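Local atomic coordinates of galectin 2 (Gallus gallus, PDB entry 2YMZ), a protein that probably binds carbohydrates as a lectin of the galectin family, whose members typically recognise beta-galactosides. Residues A27-A31 against L119-K123; S38-A42 against Y110-Y115; W11-M17 against I83-G89; D70-F75 against L96-V102. All coordinates share one frame; numbering follows the deposited sequence.

Contact 1: A27-A31 against L119-K123; sequences AESFA and LGGFK
Phe30 and Phe122 meet as an offset stack, their ring centroids 4.7 Å apart and their planes 29° from parallel. Phe122 CD2 sits over the centre of one face of the Phe30 ring, and nearer the backbone Phe30 CB touches Phe122 CB at 3.5 Å. The rings reach the same place by different routes: Phe30 holds CG between its backbone N and carbonyl carbon (chi1 64°), whereas Phe122 swings CG away from N (chi1 -173°). Beneath them the backbones pair antiparallel. Ala31 N donates to Leu119 O at 2.8 Å, and Leu119 N returns a bond of 2.9 Å to Ala31 O. A third link, Gly121 N to Ser29 O at 3.0 Å, is almost straight. Between them Phe30 and Gly120 form a non-hydrogen-bonded pair. Gly121 then centres an inverse gamma turn, which carries the chain from strand 112-120 of one sheet to strand 122-129 of the other. Ile23 and Ile83 pack round the aromatic pair, while Ser29 and Ala31 touch Asn46 and His44 of the neighbouring strand. The contact thus divides its chemistry, with directional backbone bonds setting the strand register and nonpolar ring contact packing the buried interior between the sheets.

Contact 2: S38-A42 against Y110-Y115; sequences SSDLA and YDKISY
The methyl group of Ala42 is the bump here, and Tyr110 and Ile113 form the hollow that receives it. Ala42 CB stands over one face of the Tyr110 ring, 3.8 Å from its centroid and only 17° off the ring normal, a CH-pi contact displaced slightly toward the CD1-CE1 side. Ile113 closes the corner with the tip of its longer branch, CD1 lying 3.7 Å from Ala42 CB. The Tyr110 ring is laid over this spot because its CG points away from the carbonyl carbon (chi1 -78°). Its far end runs on to the peptide that joins Asp40 to Leu41, bringing Tyr110 OH to 3.2 Å from Asp40 O. The Asp40 carboxylate looks to another neighbour, the backbone N of Ser61.

A second aromatic shelf lies at the other end of the contact. The backbone of Ser38 rests over the rim of one Tyr115 face, and Ser38 CB comes within 3.5 Å of Tyr115 OH. Leu41 fits against the edge of the same ring, with CD2 4.2 Å from Tyr115 CD2. Hydrogen bonds to Glu5 and Asn117 hold the Tyr115 hydroxyl.

Ser114 and Tyr115 together face Gly35 in a classic beta bulge, while the other segment turns a corner at Ala42. Strand 30-34 lies between 40-48 and 112-120 here, so the contact bridges two next-but-one strands at one end of the larger sheet of the galectin beta sandwich.

Contact 3: W11-M17 against I83-G89; sequences WKSGGTM and IIVEFLG
Phe87 lays its CB over the six-membered ring of Trp11, 3.8 Å from the centroid, in a CH-pi contact. Beyond that carbon the two side chains run antiparallel past one another, their rings inclined at 53° in an oblique meeting. Met17 CE occupies the opposite indole face, which leaves the tryptophan between a methyl and a methylene. At the end of the indole, CH2 touches Val85 CG1 at 3.7 Å. With CG opposite its backbone N (chi1 -174°), Phe87 sends its ring along the Lys12-Ser13 backbone: its CD2 approaches Lys12 C to 3.4 Å, Ser13 N sits over one face and Trp11 O meets the edge.

Met17 and Val85 come from the antiparallel pair 16-23 and 80-88 of the five-stranded sheet, whereas Trp11 stands on short strand 11-12, which pairs with 112-120 in the other sheet of the galectin sandwich. Ile113 of strand 112-120 packs on both aromatics. Met17 N lies 2.8 Å from Val85 O, and the reverse bond is equally short. On the outer face Thr16, Ile84 and Glu86 run side by side.

Toward the turn the ladder continues from Phe87 N to Gly15 O at 3.0 Å. Lys12 to Gly15 make a type II beta turn, and Gly14 N donates to Phe87 O at 2.7 Å. Two weak bonds, to the backbone oxygens of Thr16 and of Glu130, the last residue, engage the indole NE1. At the polar edge Ser13 OG lies 2.8 Å from Gly89 N, but 119° at the hydrogen makes this bond weak.

Contact 4: D70-F75 against L96-V102; sequences DKHFNF and LPDGHEV
His72 and His100 stack face to face with an offset, their planes only 6° apart and their centroids separated by 4.1 Å. Each places its CB over the ring of the other, in reciprocal CH-pi contacts.

Hydrogen bonds in the ring planes fix how both imidazoles are turned. His100 NE2 donates to the syn side of Asp70 OD2 at 2.6 Å, the carboxylate nearly perpendicular to the ring. His72 NE2 reaches Asp98 OD2 at 2.7 Å, descending from above that carboxylate in a more bent bond (134° at the hydrogen). Asn74 ND2 takes the anti lone pair of the same oxygen, so two donors grip Asp98 OD2. Carboxylates so close would be expected to favour protonated histidines.

Each aspartate also makes an Asx turn: Asp70 OD1 receives His72 N at 2.9 Å, and Asp98, its CG between backbone N and carbonyl carbon (chi1 63°), turns OD1 back to His100 N at 2.8 Å. In the galectin sandwich the contact joins the loop after strand 63-70 to the hairpin of strands 91-95 and 101-105, whose type I turn spans Leu96 to Gly99.

A water accepts from Asp98 N at 3.0 Å and donates weakly to Asn74 O. His72 O, 4.0 Å from Leu96 CD1, is buried without a hydrogen-bond partner in the model. Apolar contact lies deeper, where Phe75 CZ meets Leu96 CD2 at 3.9 Å, both packing on Ile54.

Overall arrangement
From the N terminus, residues 11-17 come first and meet 83-89 to close contact 3, mainly in the five-stranded sheet. Segment 27-31 opens the widest loop, completed at 119-123 by contact 1, which pairs 30-34 with 112-120 where the chain passes to 122-129 of the other sheet. Within that loop lies contact 2, linking 40-48 with 112-120, and within both lies contact 4, joining the loop after 63-70 to the 91-95/101-105 hairpin. Contact 3 crosses all three, since its first segment precedes theirs and its second falls inside their loops. Contacts 2 and 3 meet directly, Ile113 N lying 2.7 Å from Trp11 O. Ile83 packs between the sheets against Phe30 and Phe75.

Contact 1: A27-A31 against L119-K123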
loop_
_atom_site.group_PDB
_atom_site.type_symbol
_atom_site.label_atom_id
_atom_site.label_comp_id
_atom_site.label_asym_id
_atom_site.label_seq_id
_atom_site.Cartn_x
_atom_site.Cartn_y
_atom_site.Cartn_z
ATOM N N ALA A 27 4.231 -9.090 -18.201
ATOM C CA ALA A 27 2.862 -9.176 -17.716
ATOM C C ALA A 27 1.948 -9.771 -18.715
ATOM O O ALA A 27 1.997 -9.362 -19.873
ATOM C CB ALA A 27 2.299 -7.776 -17.349
ATOM N N GLU A 28 0.989 -10.616 -18.268
ATOM C CA GLU A 28 -0.139 -10.881 -19.127
ATOM C C GLU A 28 -1.358 -10.156 -18.607
ATOM O O GLU A 28 -2.255 -10.005 -19.337
ATOM C CB GLU A 28 -0.533 -12.372 -19.243
ATOM C CG GLU A 28 0.448 -13.113 -20.189
ATOM C CD GLU A 28 0.005 -14.522 -20.594
ATOM O OE1 GLU A 28 -1.172 -14.968 -20.352
ATOM O OE2 GLU A 28 0.877 -15.209 -21.197
ATOM N N SER A 29 -1.390 -9.808 -17.301
ATOM C CA SER A 29 -2.548 -9.040 -16.826
ATOM C C SER A 29 -2.218 -8.504 -15.423
ATOM O O SER A 29 -1.210 -8.880 -14.856
ATOM C CB SER A 29 -3.787 -9.956 -16.722
ATOM O OG SER A 29 -3.663 -10.802 -15.630
ATOM N N PHE A 30 -3.047 -7.588 -14.896
ATOM C CA PHE A 30 -2.880 -7.236 -13.489
ATOM C C PHE A 30 -4.311 -6.873 -13.036
ATOM O O PHE A 30 -5.208 -6.703 -13.858
ATOM C CB PHE A 30 -1.862 -6.087 -13.282
ATOM C CG PHE A 30 -2.275 -4.765 -13.907
ATOM C CD1 PHE A 30 -2.999 -3.792 -13.158
ATOM C CD2 PHE A 30 -1.828 -4.451 -15.198
ATOM C CE1 PHE A 30 -3.248 -2.545 -13.719
ATOM C CE2 PHE A 30 -2.142 -3.250 -15.765
ATOM C CZ PHE A 30 -2.868 -2.283 -15.033
ATOM N N ALA A 31 -4.535 -6.781 -11.707
ATOM C CA ALA A 31 -5.884 -6.434 -11.293
ATOM C C ALA A 31 -5.791 -5.532 -10.035
ATOM O O ALA A 31 -4.904 -5.687 -9.209
ATOM C CB ALA A 31 -6.688 -7.672 -10.939
ATOM N N LEU A 119 -2.960 -7.365 -7.767
ATOM C CA LEU A 119 -2.398 -8.704 -8.046
ATOM C C LEU A 119 -1.837 -8.683 -9.482
ATOM O O LEU A 119 -2.286 -7.843 -10.319
ATOM C CB LEU A 119 -3.510 -9.765 -8.061
ATOM C CG LEU A 119 -4.440 -9.928 -6.822
ATOM C CD1 LEU A 119 -5.350 -11.152 -6.910
ATOM C CD2 LEU A 119 -3.564 -10.037 -5.603
ATOM N N GLY A 120 -0.894 -9.570 -9.757
ATOM C CA GLY A 120 -0.527 -9.780 -11.174
ATOM C C GLY A 120 0.701 -8.950 -11.482
ATOM O O GLY A 120 1.482 -8.678 -10.617
ATOM N N GLY A 121 0.888 -8.536 -12.742
ATOM C CA GLY A 121 2.211 -7.996 -13.133
ATOM C C GLY A 121 2.210 -6.488 -13.001
ATOM O O GLY A 121 2.311 -5.781 -13.996
ATOM N N PHE A 122 2.013 -5.985 -11.775
ATOM C CA PHE A 122 1.942 -4.574 -11.523
ATOM C C PHE A 122 2.616 -4.335 -10.161
ATOM O O PHE A 122 2.189 -4.926 -9.166
ATOM C CB PHE A 122 0.483 -4.091 -11.528
ATOM C CG PHE A 122 0.324 -2.621 -11.431
ATOM C CD1 PHE A 122 0.311 -1.981 -10.197
ATOM C CD2 PHE A 122 0.203 -1.827 -12.593
ATOM C CE1 PHE A 122 0.168 -0.619 -10.106
ATOM C CE2 PHE A 122 0.032 -0.447 -12.499
ATOM C CZ PHE A 122 0.027 0.178 -11.271
ATOM N N LYS A 123 3.709 -3.574 -10.142
ATOM C CA LYS A 123 4.443 -3.279 -8.898
ATOM C C LYS A 123 4.084 -1.833 -8.528
ATOM O O LYS A 123 4.430 -0.914 -9.268
ATOM C CB LYS A 123 5.992 -3.319 -9.024
ATOM C CG LYS A 123 6.633 -4.572 -9.606
ATOM C CD LYS A 123 6.743 -5.776 -8.673
ATOM C CE LYS A 123 6.666 -7.106 -9.454
ATOM N NZ LYS A 123 7.995 -7.547 -9.947
#

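Contact 2: S38-A42 against Y110-Y115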
loop_
_atom_site.group_PDB
_atom_site.type_symbol
_atom_site.label_atom_id
_atom_site.label_comp_id
_atom_site.label_asym_id
_atom_site.label_seq_id
_atom_site.Cartn_x
_atom_site.Cartn_y
_atom_site.Cartn_z
ATOM N N SER A 38 -11.225 -10.081 0.634
ATOM C CA SER A 38 -10.810 -10.692 -0.628
ATOM C C SER A 38 -11.939 -11.356 -1.401
ATOM O O SER A 38 -11.920 -11.362 -2.625
ATOM C CB SER A 38 -9.621 -11.631 -0.458
ATOM O OG SER A 38 -9.926 -12.597 0.524
ATOM N N SER A 39 -12.971 -11.834 -0.691
ATOM C CA SER A 39 -14.050 -12.605 -1.315
ATOM C C SER A 39 -15.288 -11.773 -1.682
ATOM O O SER A 39 -16.262 -12.259 -2.225
ATOM C CB SER A 39 -14.427 -13.701 -0.312
ATOM O OG SER A 39 -14.830 -13.079 0.880
ATOM N N ASP A 40 -15.263 -10.487 -1.383
ATOM C CA ASP A 40 -16.363 -9.598 -1.640
ATOM C C ASP A 40 -15.816 -8.292 -2.248
ATOM O O ASP A 40 -15.279 -7.438 -1.542
ATOM C CB ASP A 40 -17.141 -9.294 -0.354
ATOM C CG ASP A 40 -18.014 -10.462 0.055
ATOM O OD1 ASP A 40 -19.029 -10.674 -0.637
ATOM O OD2 ASP A 40 -17.610 -11.222 0.962
ATOM N N LEU A 41 -15.931 -8.131 -3.564
ATOM C CA LEU A 41 -15.351 -6.980 -4.266
ATOM C C LEU A 41 -16.378 -6.171 -5.018
ATOM O O LEU A 41 -17.212 -6.732 -5.749
ATOM C CB LEU A 41 -14.311 -7.495 -5.329
ATOM C CG LEU A 41 -13.143 -8.334 -4.741
ATOM C CD1 LEU A 41 -12.232 -8.876 -5.868
ATOM C CD2 LEU A 41 -12.299 -7.457 -3.780
ATOM N N ALA A 42 -16.383 -4.860 -4.783
ATOM C CA ALA A 42 -17.158 -3.927 -5.572
ATOM C C ALA A 42 -16.600 -3.748 -6.976
ATOM O O ALA A 42 -17.362 -3.585 -7.921
ATOM C CB ALA A 42 -17.270 -2.595 -4.847
ATOM N N TYR A 110 -22.352 -0.774 -2.055
ATOM C CA TYR A 110 -21.357 -0.431 -1.021
ATOM C C TYR A 110 -21.427 1.037 -0.652
ATOM O O TYR A 110 -21.455 1.918 -1.534
ATOM C CB TYR A 110 -19.918 -0.624 -1.567
ATOM C CG TYR A 110 -19.455 -2.056 -1.614
ATOM C CD1 TYR A 110 -20.004 -2.957 -2.508
ATOM C CD2 TYR A 110 -18.470 -2.495 -0.730
ATOM C CE1 TYR A 110 -19.603 -4.288 -2.539
ATOM C CE2 TYR A 110 -18.042 -3.820 -0.743
ATOM C CZ TYR A 110 -18.616 -4.706 -1.675
ATOM O OH TYR A 110 -18.180 -6.017 -1.712
ATOM N N ASP A 111 -21.339 1.343 0.640
ATOM C CA ASP A 111 -21.177 2.750 0.955
ATOM C C ASP A 111 -19.765 3.066 1.419
ATOM O O ASP A 111 -19.364 4.231 1.478
ATOM C CB ASP A 111 -22.249 3.231 1.982
ATOM C CG ASP A 111 -22.147 2.540 3.359
ATOM O OD1 ASP A 111 -21.510 1.468 3.526
ATOM O OD2 ASP A 111 -22.766 3.081 4.303
ATOM N N LYS A 112 -19.009 2.009 1.730
ATOM C CA LYS A 112 -17.656 2.174 2.202
ATOM C C LYS A 112 -16.854 1.003 1.616
ATOM O O LYS A 112 -17.300 -0.135 1.652
ATOM C CB LYS A 112 -17.663 2.123 3.744
ATOM C CG LYS A 112 -16.309 2.091 4.427
ATOM C CD LYS A 112 -16.545 1.606 5.866
ATOM C CE LYS A 112 -15.233 1.233 6.524
ATOM N NZ LYS A 112 -15.277 1.314 8.016
ATOM N N ILE A 113 -15.656 1.298 1.159
ATOM C CA ILE A 113 -14.734 0.274 0.688
ATOM C C ILE A 113 -13.650 0.179 1.772
ATOM O O ILE A 113 -13.022 1.180 2.137
ATOM C CB ILE A 113 -14.112 0.675 -0.688
ATOM C CG1 ILE A 113 -15.203 0.778 -1.802
ATOM C CG2 ILE A 113 -12.896 -0.205 -1.044
ATOM C CD1 ILE A 113 -15.855 -0.531 -2.105
ATOM N N SER A 114 -13.454 -0.999 2.306
ATOM C CA SER A 114 -12.431 -1.132 3.319
ATOM C C SER A 114 -11.212 -1.931 2.898
ATOM O O SER A 114 -10.199 -1.946 3.599
ATOM C CB SER A 114 -13.039 -1.696 4.603
ATOM O OG SER A 114 -13.440 -3.011 4.365
ATOM N N TYR A 115 -11.285 -2.615 1.747
ATOM C CA TYR A 115 -10.230 -3.491 1.434
ATOM C C TYR A 115 -9.751 -3.232 -0.038
ATOM O O TYR A 115 -10.579 -3.007 -0.925
ATOM C CB TYR A 115 -10.810 -4.911 1.474
ATOM C CG TYR A 115 -9.889 -5.973 0.982
ATOM C CD1 TYR A 115 -8.892 -6.484 1.788
ATOM C CD2 TYR A 115 -10.050 -6.481 -0.322
ATOM C CE1 TYR A 115 -8.019 -7.421 1.313
ATOM C CE2 TYR A 115 -9.177 -7.443 -0.829
ATOM C CZ TYR A 115 -8.189 -7.913 -0.019
ATOM O OH TYR A 115 -7.378 -8.949 -0.472
#

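Contact 3: W11-M17 against I83-G89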
loop_
_atom_site.group_PDB
_atom_site.type_symbol
_atom_site.label_atom_id
_atom_site.label_comp_id
_atom_site.label_asym_id
_atom_site.label_seq_id
_atom_site.Cartn_x
_atom_site.Cartn_y
_atom_site.Cartn_z
ATOM N N TRP A 11 -12.804 4.031 2.740
ATOM C CA TRP A 11 -12.960 4.819 1.545
ATOM C C TRP A 11 -14.434 4.957 1.202
ATOM O O TRP A 11 -15.142 3.944 1.054
ATOM C CB TRP A 11 -12.268 4.137 0.344
ATOM C CG TRP A 11 -11.957 5.050 -0.834
ATOM C CD1 TRP A 11 -11.383 6.273 -0.798
ATOM C CD2 TRP A 11 -12.102 4.720 -2.213
ATOM N NE1 TRP A 11 -11.217 6.762 -2.040
ATOM C CE2 TRP A 11 -11.634 5.816 -2.945
ATOM C CE3 TRP A 11 -12.609 3.595 -2.903
ATOM C CZ2 TRP A 11 -11.648 5.852 -4.334
ATOM C CZ3 TRP A 11 -12.626 3.630 -4.311
ATOM C CH2 TRP A 11 -12.135 4.744 -5.004
ATOM N N LYS A 12 -14.880 6.205 1.056
ATOM C CA LYS A 12 -16.310 6.486 0.891
ATOM C C LYS A 12 -16.613 7.255 -0.352
ATOM O O LYS A 12 -15.756 7.836 -1.059
ATOM C CB LYS A 12 -16.828 7.312 2.117
ATOM C CG LYS A 12 -17.028 6.482 3.399
ATOM C CD LYS A 12 -17.889 7.233 4.435
ATOM C CE LYS A 12 -18.628 6.289 5.377
ATOM N NZ LYS A 12 -17.761 5.748 6.464
ATOM N N SER A 13 -17.905 7.402 -0.590
ATOM C CA SER A 13 -18.304 8.052 -1.750
ATOM C C SER A 13 -17.744 9.471 -1.835
ATOM O O SER A 13 -17.601 10.177 -0.819
ATOM C CB SER A 13 -19.837 8.006 -1.747
ATOM O OG SER A 13 -20.265 8.128 -3.044
ATOM N N GLY A 14 -17.362 9.894 -3.022
ATOM C CA GLY A 14 -16.571 11.139 -3.182
ATOM C C GLY A 14 -15.035 10.870 -3.137
ATOM O O GLY A 14 -14.220 11.732 -3.573
ATOM N N GLY A 15 -14.667 9.683 -2.660
ATOM C CA GLY A 15 -13.235 9.256 -2.549
ATOM C C GLY A 15 -12.508 9.199 -3.887
ATOM O O GLY A 15 -13.114 8.944 -4.913
ATOM N N THR A 16 -11.176 9.407 -3.881
ATOM C CA THR A 16 -10.363 9.351 -5.119
ATOM C C THR A 16 -9.179 8.505 -4.666
ATOM O O THR A 16 -8.717 8.644 -3.527
ATOM C CB THR A 16 -9.814 10.722 -5.513
ATOM O OG1 THR A 16 -10.907 11.559 -5.858
ATOM C CG2 THR A 16 -8.977 10.649 -6.795
ATOM N N MET A 17 -8.715 7.589 -5.521
ATOM C CA MET A 17 -7.523 6.792 -5.222
ATOM C C MET A 17 -6.620 6.860 -6.458
ATOM O O MET A 17 -7.107 6.783 -7.614
ATOM C CB MET A 17 -7.970 5.358 -5.001
ATOM C CG MET A 17 -6.864 4.404 -4.629
ATOM S SD MET A 17 -7.652 2.755 -4.348
ATOM C CE MET A 17 -8.515 2.996 -2.777
ATOM N N ILE A 83 -3.177 5.197 -12.624
ATOM C CA ILE A 83 -4.627 4.852 -12.728
ATOM C C ILE A 83 -5.364 5.656 -11.596
ATOM O O ILE A 83 -4.948 5.603 -10.470
ATOM C CB ILE A 83 -4.778 3.340 -12.538
ATOM C CG1 ILE A 83 -4.121 2.631 -13.759
ATOM C CG2 ILE A 83 -6.240 2.952 -12.553
ATOM C CD1 ILE A 83 -3.757 1.161 -13.640
ATOM N N ILE A 84 -6.462 6.326 -11.915
ATOM C CA ILE A 84 -7.174 7.049 -10.843
ATOM C C ILE A 84 -8.562 6.410 -10.725
ATOM O O ILE A 84 -9.182 6.209 -11.768
ATOM C CB ILE A 84 -7.358 8.491 -11.248
ATOM C CG1 ILE A 84 -5.958 9.109 -11.275
ATOM C CG2 ILE A 84 -8.246 9.207 -10.188
ATOM C CD1 ILE A 84 -5.803 10.494 -11.854
ATOM N N VAL A 85 -8.964 6.029 -9.528
ATOM C CA VAL A 85 -10.296 5.436 -9.304
ATOM C C VAL A 85 -11.078 6.451 -8.478
ATOM O O VAL A 85 -10.537 6.992 -7.498
ATOM C CB VAL A 85 -10.217 4.169 -8.485
ATOM C CG1 VAL A 85 -11.620 3.499 -8.488
ATOM C CG2 VAL A 85 -9.183 3.169 -9.111
ATOM N N GLU A 86 -12.349 6.663 -8.846
ATOM C CA GLU A 86 -13.222 7.514 -8.025
ATOM C C GLU A 86 -14.465 6.778 -7.638
ATOM O O GLU A 86 -15.007 6.002 -8.482
ATOM C CB GLU A 86 -13.571 8.691 -8.835
ATOM C CG GLU A 86 -12.419 9.645 -8.729
ATOM C CD GLU A 86 -12.394 10.604 -9.842
ATOM O OE1 GLU A 86 -13.276 10.477 -10.707
ATOM O OE2 GLU A 86 -11.471 11.475 -9.833
ATOM N N PHE A 87 -14.851 6.955 -6.366
ATOM C CA PHE A 87 -15.984 6.277 -5.784
ATOM C C PHE A 87 -17.134 7.289 -5.929
ATOM O O PHE A 87 -17.173 8.317 -5.199
ATOM C CB PHE A 87 -15.649 5.939 -4.324
ATOM C CG PHE A 87 -16.682 5.091 -3.613
ATOM C CD1 PHE A 87 -17.990 4.959 -4.103
ATOM C CD2 PHE A 87 -16.361 4.526 -2.396
ATOM C CE1 PHE A 87 -18.935 4.214 -3.436
ATOM C CE2 PHE A 87 -17.311 3.734 -1.708
ATOM C CZ PHE A 87 -18.596 3.614 -2.226
ATOM N N LEU A 88 -17.972 7.098 -6.940
ATOM C CA LEU A 88 -18.965 8.112 -7.236
ATOM C C LEU A 88 -20.400 7.615 -6.931
ATOM O O LEU A 88 -21.221 7.497 -7.834
ATOM C CB LEU A 88 -18.799 8.639 -8.663
ATOM C CG LEU A 88 -17.465 9.316 -8.959
ATOM C CD1 LEU A 88 -17.465 9.761 -10.384
ATOM C CD2 LEU A 88 -17.202 10.509 -8.067
ATOM N N GLY A 89 -20.660 7.258 -5.673
ATOM C CA GLY A 89 -21.997 6.878 -5.277
ATOM C C GLY A 89 -22.397 5.577 -5.915
ATOM O O GLY A 89 -21.962 4.529 -5.450
#

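Contact 4: D70-F75 against L96-V102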
loop_
_atom_site.group_PDB
_atom_site.type_symbol
_atom_site.label_atom_id
_atom_site.label_comp_id
_atom_site.label_asym_id
_atom_site.label_seq_id
_atom_site.Cartn_x
_atom_site.Cartn_y
_atom_site.Cartn_z
ATOM N N ASP A 70 -14.155 -3.374 -21.763
ATOM C CA ASP A 70 -13.843 -2.123 -22.484
ATOM C C ASP A 70 -12.617 -2.342 -23.375
ATOM O O ASP A 70 -11.534 -2.693 -22.905
ATOM C CB ASP A 70 -13.671 -0.990 -21.425
ATOM C CG ASP A 70 -13.452 0.382 -22.038
ATOM O OD1 ASP A 70 -12.950 0.521 -23.170
ATOM O OD2 ASP A 70 -13.819 1.354 -21.368
ATOM N N LYS A 71 -12.809 -2.118 -24.693
ATOM C CA LYS A 71 -11.786 -2.451 -25.669
ATOM C C LYS A 71 -10.808 -1.290 -25.897
ATOM O O LYS A 71 -9.838 -1.435 -26.616
ATOM C CB LYS A 71 -12.432 -2.878 -26.989
ATOM C CG LYS A 71 -13.071 -4.240 -26.818
ATOM C CD LYS A 71 -11.959 -5.281 -26.819
ATOM C CE LYS A 71 -10.972 -5.137 -27.994
ATOM N NZ LYS A 71 -9.908 -6.195 -28.046
ATOM N N HIS A 72 -11.010 -0.207 -25.131
ATOM C CA HIS A 72 -10.100 0.958 -25.202
ATOM C C HIS A 72 -8.898 0.623 -24.345
ATOM O O HIS A 72 -8.893 0.832 -23.105
ATOM C CB HIS A 72 -10.794 2.250 -24.688
ATOM C CG HIS A 72 -10.007 3.492 -24.982
ATOM N ND1 HIS A 72 -10.379 4.391 -25.964
ATOM C CD2 HIS A 72 -8.827 3.947 -24.487
ATOM C CE1 HIS A 72 -9.501 5.378 -26.017
ATOM N NE2 HIS A 72 -8.544 5.131 -25.138
ATOM N N PHE A 73 -7.859 0.072 -24.960
ATOM C CA PHE A 73 -6.773 -0.582 -24.201
ATOM C C PHE A 73 -5.448 -0.001 -24.669
ATOM O O PHE A 73 -4.905 -0.371 -25.724
ATOM C CB PHE A 73 -6.681 -2.082 -24.544
ATOM C CG PHE A 73 -5.785 -2.833 -23.645
ATOM C CD1 PHE A 73 -4.423 -2.972 -23.916
ATOM C CD2 PHE A 73 -6.295 -3.414 -22.486
ATOM C CE1 PHE A 73 -3.565 -3.680 -23.081
ATOM C CE2 PHE A 73 -5.425 -4.130 -21.654
ATOM C CZ PHE A 73 -4.066 -4.277 -21.932
ATOM N N ASN A 74 -4.953 0.903 -23.904
ATOM C CA ASN A 74 -3.684 1.571 -24.199
ATOM C C ASN A 74 -2.804 1.372 -22.980
ATOM O O ASN A 74 -2.463 2.345 -22.258
ATOM C CB ASN A 74 -3.873 3.085 -24.392
ATOM C CG ASN A 74 -4.207 3.455 -25.833
ATOM O OD1 ASN A 74 -3.781 2.798 -26.766
ATOM N ND2 ASN A 74 -5.043 4.463 -26.003
ATOM N N PHE A 75 -2.468 0.125 -22.738
ATOM C CA PHE A 75 -1.550 -0.174 -21.662
ATOM C C PHE A 75 -0.445 -0.818 -22.358
ATOM O O PHE A 75 -0.639 -1.533 -23.359
ATOM C CB PHE A 75 -2.142 -1.131 -20.613
ATOM C CG PHE A 75 -3.102 -0.482 -19.603
ATOM C CD1 PHE A 75 -2.600 0.365 -18.619
ATOM C CD2 PHE A 75 -4.466 -0.720 -19.656
ATOM C CE1 PHE A 75 -3.463 0.948 -17.646
ATOM C CE2 PHE A 75 -5.355 -0.129 -18.703
ATOM C CZ PHE A 75 -4.841 0.675 -17.693
ATOM N N LEU A 96 -8.012 6.592 -17.097
ATOM C CA LEU A 96 -6.778 5.988 -17.614
ATOM C C LEU A 96 -5.847 7.098 -18.105
ATOM O O LEU A 96 -6.284 8.237 -18.355
ATOM C CB LEU A 96 -7.107 5.019 -18.745
ATOM C CG LEU A 96 -8.210 3.953 -18.589
ATOM C CD1 LEU A 96 -8.449 3.080 -19.824
ATOM C CD2 LEU A 96 -7.909 3.108 -17.371
ATOM N N PRO A 97 -4.575 6.762 -18.313
ATOM C CA PRO A 97 -3.560 7.788 -18.737
ATOM C C PRO A 97 -3.957 8.568 -19.987
ATOM O O PRO A 97 -3.783 9.809 -20.033
ATOM C CB PRO A 97 -2.347 6.937 -19.028
ATOM C CG PRO A 97 -2.479 5.774 -18.037
ATOM C CD PRO A 97 -3.964 5.459 -18.025
ATOM N N ASP A 98 -4.515 7.873 -20.985
ATOM C CA ASP A 98 -4.976 8.584 -22.196
ATOM C C ASP A 98 -6.219 9.450 -21.994
ATOM O O ASP A 98 -6.657 10.072 -22.932
ATOM C CB ASP A 98 -5.170 7.628 -23.353
ATOM C CG ASP A 98 -6.250 6.586 -23.090
ATOM O OD1 ASP A 98 -7.085 6.746 -22.138
ATOM O OD2 ASP A 98 -6.243 5.590 -23.836
ATOM N N GLY A 99 -6.776 9.500 -20.788
ATOM C CA GLY A 99 -8.004 10.274 -20.543
ATOM C C GLY A 99 -9.311 9.501 -20.763
ATOM O O GLY A 99 -10.360 9.960 -20.347
ATOM N N HIS A 100 -9.261 8.312 -21.362
ATOM C CA HIS A 100 -10.435 7.457 -21.367
ATOM C C HIS A 100 -10.917 7.140 -19.926
ATOM O O HIS A 100 -10.105 6.944 -19.036
ATOM C CB HIS A 100 -10.143 6.157 -22.112
ATOM C CG HIS A 100 -11.336 5.266 -22.208
ATOM N ND1 HIS A 100 -12.418 5.562 -23.020
ATOM C CD2 HIS A 100 -11.626 4.078 -21.605
ATOM C CE1 HIS A 100 -13.326 4.604 -22.902
ATOM N NE2 HIS A 100 -12.870 3.693 -22.053
ATOM N N GLU A 101 -12.231 7.047 -19.736
ATOM C CA GLU A 101 -12.842 6.688 -18.452
ATOM C C GLU A 101 -13.586 5.384 -18.587
ATOM O O GLU A 101 -14.358 5.170 -19.547
ATOM C CB GLU A 101 -13.809 7.806 -18.014
ATOM C CG GLU A 101 -13.047 9.093 -17.716
ATOM C CD GLU A 101 -13.969 10.225 -17.354
ATOM O OE1 GLU A 101 -15.142 10.162 -17.756
ATOM O OE2 GLU A 101 -13.515 11.152 -16.667
ATOM N N VAL A 102 -13.281 4.458 -17.689
ATOM C CA VAL A 102 -14.054 3.246 -17.580
ATOM C C VAL A 102 -15.013 3.421 -16.446
ATOM O O VAL A 102 -14.618 3.746 -15.309
ATOM C CB VAL A 102 -13.137 2.037 -17.340
ATOM C CG1 VAL A 102 -13.974 0.745 -17.199
ATOM C CG2 VAL A 102 -12.131 1.946 -18.465
HETATM O O HOH W 1 -4.352 4.889 -21.201
#